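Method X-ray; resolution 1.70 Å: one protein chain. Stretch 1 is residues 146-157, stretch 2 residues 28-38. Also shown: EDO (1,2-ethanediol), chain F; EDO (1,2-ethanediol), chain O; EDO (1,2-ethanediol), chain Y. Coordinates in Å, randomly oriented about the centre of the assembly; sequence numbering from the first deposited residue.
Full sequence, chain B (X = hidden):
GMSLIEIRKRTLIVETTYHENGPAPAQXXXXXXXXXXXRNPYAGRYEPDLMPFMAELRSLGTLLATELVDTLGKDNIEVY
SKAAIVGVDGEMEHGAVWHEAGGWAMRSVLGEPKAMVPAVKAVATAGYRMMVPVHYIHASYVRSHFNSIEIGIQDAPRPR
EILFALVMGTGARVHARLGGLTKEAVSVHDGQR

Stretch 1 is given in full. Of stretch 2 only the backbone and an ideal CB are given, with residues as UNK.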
ATOM      1  N   PHE B 146      26.222  -0.208  -6.815  1.00 16.77           N
ATOM      2  CA  PHE B 146      25.043   0.420  -6.161  1.00 16.31           C
ATOM      3  C   PHE B 146      23.817  -0.332  -6.569  1.00 16.81           C
ATOM      4  O   PHE B 146      23.596  -0.587  -7.763  1.00 18.28           O
ATOM      5  CB  PHE B 146      24.869   1.892  -6.533  1.00 16.17           C
ATOM      6  CG  PHE B 146      26.043   2.730  -6.175  1.00 15.50           C
ATOM      7  CD1 PHE B 146      26.447   2.844  -4.859  1.00 19.91           C
ATOM      8  CD2 PHE B 146      26.682   3.490  -7.123  1.00 15.87           C
ATOM      9  CE1 PHE B 146      27.524   3.632  -4.517  1.00 23.43           C
ATOM     10  CE2 PHE B 146      27.758   4.323  -6.772  1.00 19.31           C
ATOM     11  CZ  PHE B 146      28.165   4.373  -5.475  1.00 21.29           C
ATOM     12  N   ASN B 147      23.009  -0.709  -5.593  1.00 18.70           N
ATOM     13  CA  ASN B 147      21.831  -1.506  -5.859  1.00 16.38           C
ATOM     14  C   ASN B 147      20.862  -1.453  -4.688  1.00 19.55           C
ATOM     15  O   ASN B 147      21.112  -0.748  -3.708  1.00 20.46           O
ATOM     16  CB  ASN B 147      22.234  -2.973  -6.105  1.00 18.76           C
ATOM     17  CG  ASN B 147      21.370  -3.659  -7.132  1.00 18.01           C
ATOM     18  OD1 ASN B 147      20.194  -3.325  -7.338  1.00 19.21           O
ATOM     19  ND2 ASN B 147      21.976  -4.615  -7.834  1.00 17.48           N
ATOM     20  N   SER B 148      19.757  -2.180  -4.816  1.00 20.16           N
ATOM     21  CA  SER B 148      18.728  -2.162  -3.771  1.00 19.69           C
ATOM     22  C   SER B 148      17.989  -3.448  -3.710  1.00 20.79           C
ATOM     23  O   SER B 148      17.881  -4.153  -4.710  1.00 18.91           O
ATOM     24  CB  SER B 148      17.671  -1.065  -4.080  1.00 20.72           C
ATOM     25  OG  SER B 148      18.239   0.217  -4.140  1.00 28.03           O
ATOM     26  N   ILE B 149      17.513  -3.766  -2.512  1.00 18.20           N
ATOM     27  CA  ILE B 149      16.607  -4.897  -2.304  1.00 19.45           C
ATOM     28  C   ILE B 149      15.500  -4.450  -1.323  1.00 20.08           C
ATOM     29  O   ILE B 149      15.770  -3.719  -0.376  1.00 17.62           O
ATOM     30  CB  ILE B 149      17.319  -6.151  -1.829  1.00 21.11           C
ATOM     31  CG1 ILE B 149      16.321  -7.309  -1.755  1.00 21.90           C
ATOM     32  CG2 ILE B 149      17.983  -5.908  -0.469  1.00 20.30           C
ATOM     33  CD1 ILE B 149      16.934  -8.684  -1.378  1.00 20.07           C
ATOM     34  N   GLU B 150      14.273  -4.867  -1.574  1.00 21.27           N
ATOM     35  CA  GLU B 150      13.171  -4.516  -0.676  1.00 19.47           C
ATOM     36  C   GLU B 150      13.050  -5.517   0.457  1.00 19.37           C
ATOM     37  O   GLU B 150      13.087  -6.723   0.225  1.00 20.02           O
ATOM     38  CB  GLU B 150      11.830  -4.457  -1.429  1.00 19.94           C
ATOM     39  CG  GLU B 150      10.766  -3.711  -0.616  1.00 22.51           C
ATOM     40  CD  GLU B 150       9.383  -3.777  -1.179  1.00 19.13           C
ATOM     41  OE1 GLU B 150       8.824  -4.895  -1.203  1.00 23.00           O
ATOM     42  OE2 GLU B 150       8.851  -2.706  -1.554  1.00 24.97           O
ATOM     43  N   ILE B 151      12.862  -5.023   1.676  1.00 18.26           N
ATOM     44  CA  ILE B 151      12.629  -5.895   2.820  1.00 20.18           C
ATOM     45  C   ILE B 151      11.293  -5.552   3.469  1.00 19.92           C
ATOM     46  O   ILE B 151      10.716  -4.469   3.237  1.00 18.71           O
ATOM     47  CB  ILE B 151      13.756  -5.793   3.899  1.00 20.89           C
ATOM     48  CG1 ILE B 151      13.770  -4.419   4.588  1.00 20.23           C
ATOM     49  CG2 ILE B 151      15.126  -6.132   3.267  1.00 23.16           C
ATOM     50  CD1 ILE B 151      14.660  -4.344   5.864  1.00 21.69           C
ATOM     51  N   GLY B 152      10.856  -6.450   4.334  1.00 21.53           N
ATOM     52  CA  GLY B 152       9.623  -6.262   5.084  1.00 19.62           C
ATOM     53  C   GLY B 152       9.026  -7.582   5.472  1.00 20.67           C
ATOM     54  O   GLY B 152       9.325  -8.611   4.860  1.00 19.34           O
ATOM     55  N   ILE B 153       8.253  -7.553   6.540  1.00 19.33           N
ATOM     56  CA  ILE B 153       7.532  -8.745   7.019  1.00 18.08           C
ATOM     57  C   ILE B 153       6.096  -8.278   7.175  1.00 17.23           C
ATOM     58  O   ILE B 153       5.811  -7.251   7.791  1.00 15.48           O
ATOM     59  CB  ILE B 153       8.133  -9.324   8.322  1.00 16.26           C
ATOM     60  CG1 ILE B 153       9.547  -9.835   8.022  1.00 20.08           C
ATOM     61  CG2 ILE B 153       7.275 -10.494   8.907  1.00 18.54           C
ATOM     62  CD1 ILE B 153      10.293 -10.384   9.241  1.00 20.07           C
ATOM     63  N   GLN B 154       5.187  -9.101   6.675  1.00 17.67           N
ATOM     64  CA  GLN B 154       3.796  -8.711   6.614  1.00 17.61           C
ATOM     65  C   GLN B 154       3.154  -8.247   7.917  1.00 16.66           C
ATOM     66  O   GLN B 154       2.385  -7.271   7.934  1.00 19.51           O
ATOM     67  CB  GLN B 154       2.971  -9.812   5.963  1.00 20.52           C
ATOM     68  CG  GLN B 154       1.499  -9.475   5.832  1.00 23.96           C
ATOM     69  CD  GLN B 154       0.700  -9.852   7.081  1.00 20.38           C
ATOM     70  OE1 GLN B 154       0.970 -10.871   7.708  1.00 17.67           O
ATOM     71  NE2 GLN B 154      -0.291  -9.039   7.426  1.00 18.86           N
ATOM     72  N   ASP B 155       3.478  -8.961   8.983  1.00 13.70           N
ATOM     73  CA  ASP B 155       2.887  -8.716  10.283  1.00 13.97           C
ATOM     74  C   ASP B 155       3.893  -8.129  11.271  1.00 14.44           C
ATOM     75  O   ASP B 155       3.743  -8.307  12.477  1.00 18.52           O
ATOM     76  CB  ASP B 155       2.272 -10.012  10.830  1.00 16.08           C
ATOM     77  CG  ASP B 155       3.323 -11.020  11.263  1.00 22.43           C
ATOM     78  OD1 ASP B 155       4.377 -11.073  10.609  1.00 23.42           O
ATOM     79  OD2 ASP B 155       3.119 -11.696  12.297  1.00 17.13           O
ATOM     80  N   ALA B 156       4.877  -7.437  10.769  1.00 16.62           N
ATOM     81  CA  ALA B 156       5.888  -6.844  11.631  1.00 15.70           C
ATOM     82  C   ALA B 156       6.444  -5.568  11.041  1.00 18.03           C
ATOM     83  O   ALA B 156       6.334  -5.351   9.837  1.00 18.55           O
ATOM     84  CB  ALA B 156       7.065  -7.814  11.813  1.00 17.66           C
ATOM     85  N   PRO B 157       6.978  -4.707  11.900  1.00 17.93           N
ATOM     86  CA  PRO B 157       6.968  -4.786  13.352  1.00 18.26           C
ATOM     87  C   PRO B 157       5.616  -4.313  13.832  1.00 17.56           C
ATOM     88  O   PRO B 157       5.089  -3.293  13.344  1.00 19.48           O
ATOM     89  CB  PRO B 157       8.004  -3.754  13.762  1.00 17.94           C
ATOM     90  CG  PRO B 157       8.001  -2.772  12.694  1.00 20.11           C
ATOM     91  CD  PRO B 157       7.686  -3.485  11.440  1.00 15.99           C
ATOM     92  N   UNK B  28      24.144 -14.884 -12.499  1.00 22.26           N
ATOM     93  CA  UNK B  28      23.148 -13.975 -11.972  1.00 20.11           C
ATOM     94  C   UNK B  28      23.582 -13.298 -10.697  1.00 20.53           C
ATOM     95  O   UNK B  28      24.495 -13.752 -10.020  1.00 21.98           O
ATOM     96  CB  UNK B  28      21.836 -14.723 -11.731  1.00 20.11           C
ATOM     97  N   UNK B  29      22.936 -12.193 -10.396  1.00 17.38           N
ATOM     98  CA  UNK B  29      23.153 -11.532  -9.127  1.00 18.13           C
ATOM     99  C   UNK B  29      22.291 -12.152  -8.042  1.00 19.57           C
ATOM    100  O   UNK B  29      21.125 -12.449  -8.270  1.00 19.21           O
ATOM    101  CB  UNK B  29      22.864 -10.034  -9.247  1.00 18.13           C
ATOM    102  N   UNK B  30      22.867 -12.351  -6.860  1.00 16.97           N
ATOM    103  CA  UNK B  30      22.078 -12.742  -5.698  1.00 18.58           C
ATOM    104  C   UNK B  30      22.239 -11.656  -4.637  1.00 17.04           C
ATOM    105  O   UNK B  30      23.359 -11.198  -4.349  1.00 17.10           O
ATOM    106  CB  UNK B  30      22.508 -14.110  -5.164  1.00 18.58           C
ATOM    107  N   UNK B  31      21.090 -11.230  -4.138  1.00 16.39           N
ATOM    108  CA  UNK B  31      20.999 -10.293  -2.990  1.00 18.41           C
ATOM    109  C   UNK B  31      20.175 -11.009  -1.932  1.00 20.06           C
ATOM    110  O   UNK B  31      19.123 -11.552  -2.236  1.00 20.47           O
ATOM    111  CB  UNK B  31      20.371  -8.953  -3.376  1.00 18.41           C
ATOM    112  N   UNK B  32      20.620 -10.951  -0.683  1.00 18.41           N
ATOM    113  CA  UNK B  32      19.935 -11.692   0.392  1.00 20.40           C
ATOM    114  C   UNK B  32      19.774 -10.831   1.610  1.00 20.96           C
ATOM    115  O   UNK B  32      20.649 -10.002   1.913  1.00 17.15           O
ATOM    116  CB  UNK B  32      20.699 -12.966   0.758  1.00 20.40           C
ATOM    117  N   UNK B  33      18.648 -11.016   2.307  1.00 19.53           N
ATOM    118  CA  UNK B  33      18.384 -10.228   3.526  1.00 17.14           C
ATOM    119  C   UNK B  33      17.991 -11.203   4.619  1.00 19.39           C
ATOM    120  O   UNK B  33      17.280 -12.154   4.367  1.00 19.28           O
ATOM    121  CB  UNK B  33      17.291  -9.180   3.305  1.00 17.14           C
ATOM    122  N   UNK B  34      18.534 -10.959   5.808  1.00 17.53           N
ATOM    123  CA  UNK B  34      18.209 -11.723   7.002  1.00 19.17           C
ATOM    124  C   UNK B  34      17.634 -10.717   7.979  1.00 21.34           C
ATOM    125  O   UNK B  34      18.300  -9.756   8.327  1.00 18.38           O
ATOM    126  CB  UNK B  34      19.423 -12.457   7.576  1.00 19.17           C
ATOM    127  N   UNK B  35      16.400 -10.981   8.406  1.00 20.23           N
ATOM    128  CA  UNK B  35      15.651 -10.112   9.318  1.00 18.62           C
ATOM    129  C   UNK B  35      15.215 -10.862  10.568  1.00 17.54           C
ATOM    130  O   UNK B  35      14.894 -12.078  10.532  1.00 19.25           O
ATOM    131  CB  UNK B  35      14.427  -9.526   8.611  1.00 18.62           C
ATOM    132  N   UNK B  36      15.179 -10.112  11.662  1.00 18.15           N
ATOM    133  CA  UNK B  36      14.666 -10.592  12.942  1.00 14.55           C
ATOM    134  C   UNK B  36      13.723  -9.540  13.531  1.00 14.33           C
ATOM    135  O   UNK B  36      14.056  -8.335  13.566  1.00 17.13           O
ATOM    136  CB  UNK B  36      15.811 -10.900  13.909  1.00 14.55           C
ATOM    137  N   UNK B  37      12.592 -10.050  14.027  1.00 14.69           N
ATOM    138  CA  UNK B  37      11.562  -9.260  14.690  1.00 15.66           C
ATOM    139  C   UNK B  37      11.696  -9.529  16.166  1.00 15.21           C
ATOM    140  O   UNK B  37      11.600 -10.664  16.600  1.00 17.23           O
ATOM    141  CB  UNK B  37      10.158  -9.595  14.182  1.00 15.66           C
ATOM    142  N   UNK B  38      11.990  -8.468  16.910  1.00 15.59           N
ATOM    143  CA  UNK B  38      12.187  -8.550  18.353  1.00 14.72           C
ATOM    144  C   UNK B  38      11.275  -7.607  19.119  1.00 15.44           C
ATOM    145  O   UNK B  38      10.750  -6.679  18.580  1.00 15.63           O
ATOM    146  CB  UNK B  38      13.646  -8.247  18.700  1.00 14.72           C
TER
HETATM  147  C1  EDO F 195       7.161 -12.325   5.765  1.00 33.43           C
HETATM  148  O1  EDO F 195       5.972 -11.587   5.423  1.00 26.77           O
HETATM  149  C2  EDO F 195       7.314 -13.504   4.825  1.00 36.39           C
HETATM  150  O2  EDO F 195       7.162 -13.055   3.468  1.00 37.65           O
HETATM  151  C1  EDO O 194      11.821  -9.073  -3.609  1.00 41.87           C
HETATM  152  O1  EDO O 194      11.312  -7.732  -3.522  1.00 25.08           O
HETATM  153  C2  EDO O 194      12.788  -9.312  -2.464  1.00 39.49           C
HETATM  154  O2  EDO O 194      12.200  -8.866  -1.230  1.00 38.49           O
HETATM  155  C1  EDO Y 204      18.756 -19.504  -6.526  1.00 56.91           C
HETATM  156  O1  EDO Y 204      19.727 -18.844  -7.321  1.00 51.70           O
HETATM  157  C2  EDO Y 204      17.817 -20.209  -7.473  1.00 56.01           C
HETATM  158  O2  EDO Y 204      18.551 -21.274  -8.071  1.00 67.56           O

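Two extended segments lie face to face: the axes of strand 147-151 and strand 29-38 approach to 8.1 Å at 41°, and no hydrogen bond joins them. Side chains therefore make the contact, and the extended backbone of 29-38 sends alternate CB atoms toward stretch 1.

Position 28 (phi/psi -72/160) has no atom of stretch 1 within 5.5 Å of its ideal CB. Many residues would suit, proline included at this phi; it is Pro-28.

Position 29 points toward stretch 1, but its ideal CB also finds nothing within 5.5 Å, so only a longer side chain could make contact. The amide of Asn-147 lies that way, so a polar or an apolar chain is plausible. Leu-29 (chi1 t, chi2 p) brings CD2 to 3.3 Å from Asn-147 ND2, a packing contact.

Position 30 is out of reach, leaving the choice open. Lys-30 extends its chain, and NZ donates a hydrogen bond to O1 of the chain Y ethanediol at 3.0 Å.

Position 31 points toward stretch 1: the CA of position 31 is 7.0 Å from Ile-149 CA, and the ideal CB is 4.0 Å from Ile-149 CD1. A branched or unbranched apolar chain would suit. Leu-31 (chi1 m, chi2 t) places CB 3.9 Å from Ile-149 CD1, while its CD1 reaches 3.6 Å from Ser-148 O.

Position 32 points away, so stretch 1 hardly restricts it; it is Ala-32.

Position 33 points toward stretch 1 where space is short: its ideal CB is 3.7 Å from Ile-151 CG2 and 4.7 Å from Ile-149 CD1. A small residue such as alanine, serine or glycine fits readily. Ala-33 sets CB 3.8 Å from Ile-151 CG2.

Position 34 points away and is open to many residues; Ser-34 hydrogen-bonds through OG elsewhere in the structure.

Position 35 points toward stretch 1, with its ideal CB 4.3 Å from Ile-153 CD1. A modest side chain, such as cysteine, valine or alanine, is reasonable. Cys-35 (chi1 m) keeps CB 4.2 Å from Ile-153 CD1 and turns SG to 4.4 Å from Ile-151 CB, thus touching two isoleucines.

Position 36 points away, without a demand from stretch 1; it is Ala-36.

Position 37 points toward stretch 1, its ideal CB 4.3 Å from Ala-156 CB and 5.0 Å from Ile-153 CD1. These apolar groups, at the two ends of a type I turn, favour valine, isoleucine or leucine. Val-37 (chi1 t) inserts CG2 3.6 Å from Ile-153 CD1 and 3.5 Å from Ala-156 CB.

Position 38 is out of reach and tolerant; Ile-38 makes no contact with stretch 1.

Stretch 2 28-38: PLKLAASCAVI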
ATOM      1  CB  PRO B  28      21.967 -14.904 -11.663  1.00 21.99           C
ATOM      2  CG  PRO B  28      22.537 -16.207 -11.464  1.00 26.60           C
ATOM      3  CD  PRO B  28      23.710 -16.289 -12.385  1.00 24.50           C
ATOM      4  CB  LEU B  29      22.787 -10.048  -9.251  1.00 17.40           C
ATOM      5  CG  LEU B  29      22.842  -9.210  -7.982  1.00 20.36           C
ATOM      6  CD1 LEU B  29      24.264  -9.132  -7.386  1.00 19.66           C
ATOM      7  CD2 LEU B  29      22.303  -7.862  -8.334  1.00 23.54           C
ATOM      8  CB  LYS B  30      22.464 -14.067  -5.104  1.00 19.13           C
ATOM      9  CG  LYS B  30      22.301 -15.194  -6.053  1.00 20.44           C
ATOM     10  CD  LYS B  30      22.400 -16.542  -5.333  1.00 28.90           C
ATOM     11  CE  LYS B  30      22.463 -17.643  -6.345  1.00 43.10           C
ATOM     12  NZ  LYS B  30      22.235 -18.984  -5.748  1.00 45.85           N
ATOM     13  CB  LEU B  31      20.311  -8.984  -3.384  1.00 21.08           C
ATOM     14  CG  LEU B  31      21.025  -8.096  -4.411  1.00 24.02           C
ATOM     15  CD1 LEU B  31      20.172  -6.901  -4.786  1.00 19.33           C
ATOM     16  CD2 LEU B  31      22.393  -7.636  -3.947  1.00 22.07           C
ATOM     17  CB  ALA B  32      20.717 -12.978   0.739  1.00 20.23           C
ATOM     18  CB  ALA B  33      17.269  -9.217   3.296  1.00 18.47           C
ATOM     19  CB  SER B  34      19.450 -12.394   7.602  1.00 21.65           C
ATOM     20  OG  SER B  34      19.130 -13.226   8.733  1.00 19.13           O
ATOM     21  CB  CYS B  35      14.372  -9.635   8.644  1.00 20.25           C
ATOM     22  SG  CYS B  35      14.618  -8.808   7.004  1.00 29.19           S
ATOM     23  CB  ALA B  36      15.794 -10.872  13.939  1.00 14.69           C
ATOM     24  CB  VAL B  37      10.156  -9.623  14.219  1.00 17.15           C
ATOM     25  CG1 VAL B  37       9.125  -8.810  14.970  1.00 16.98           C
ATOM     26  CG2 VAL B  37      10.017  -9.409  12.702  1.00 15.52           C
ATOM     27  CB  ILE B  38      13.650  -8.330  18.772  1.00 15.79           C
ATOM     28  CG1 ILE B  38      14.072  -6.846  18.735  1.00 16.23           C
ATOM     29  CG2 ILE B  38      14.602  -9.200  17.913  1.00 14.81           C
ATOM     30  CD1 ILE B  38      15.434  -6.541  19.462  1.00 15.15           C
TER
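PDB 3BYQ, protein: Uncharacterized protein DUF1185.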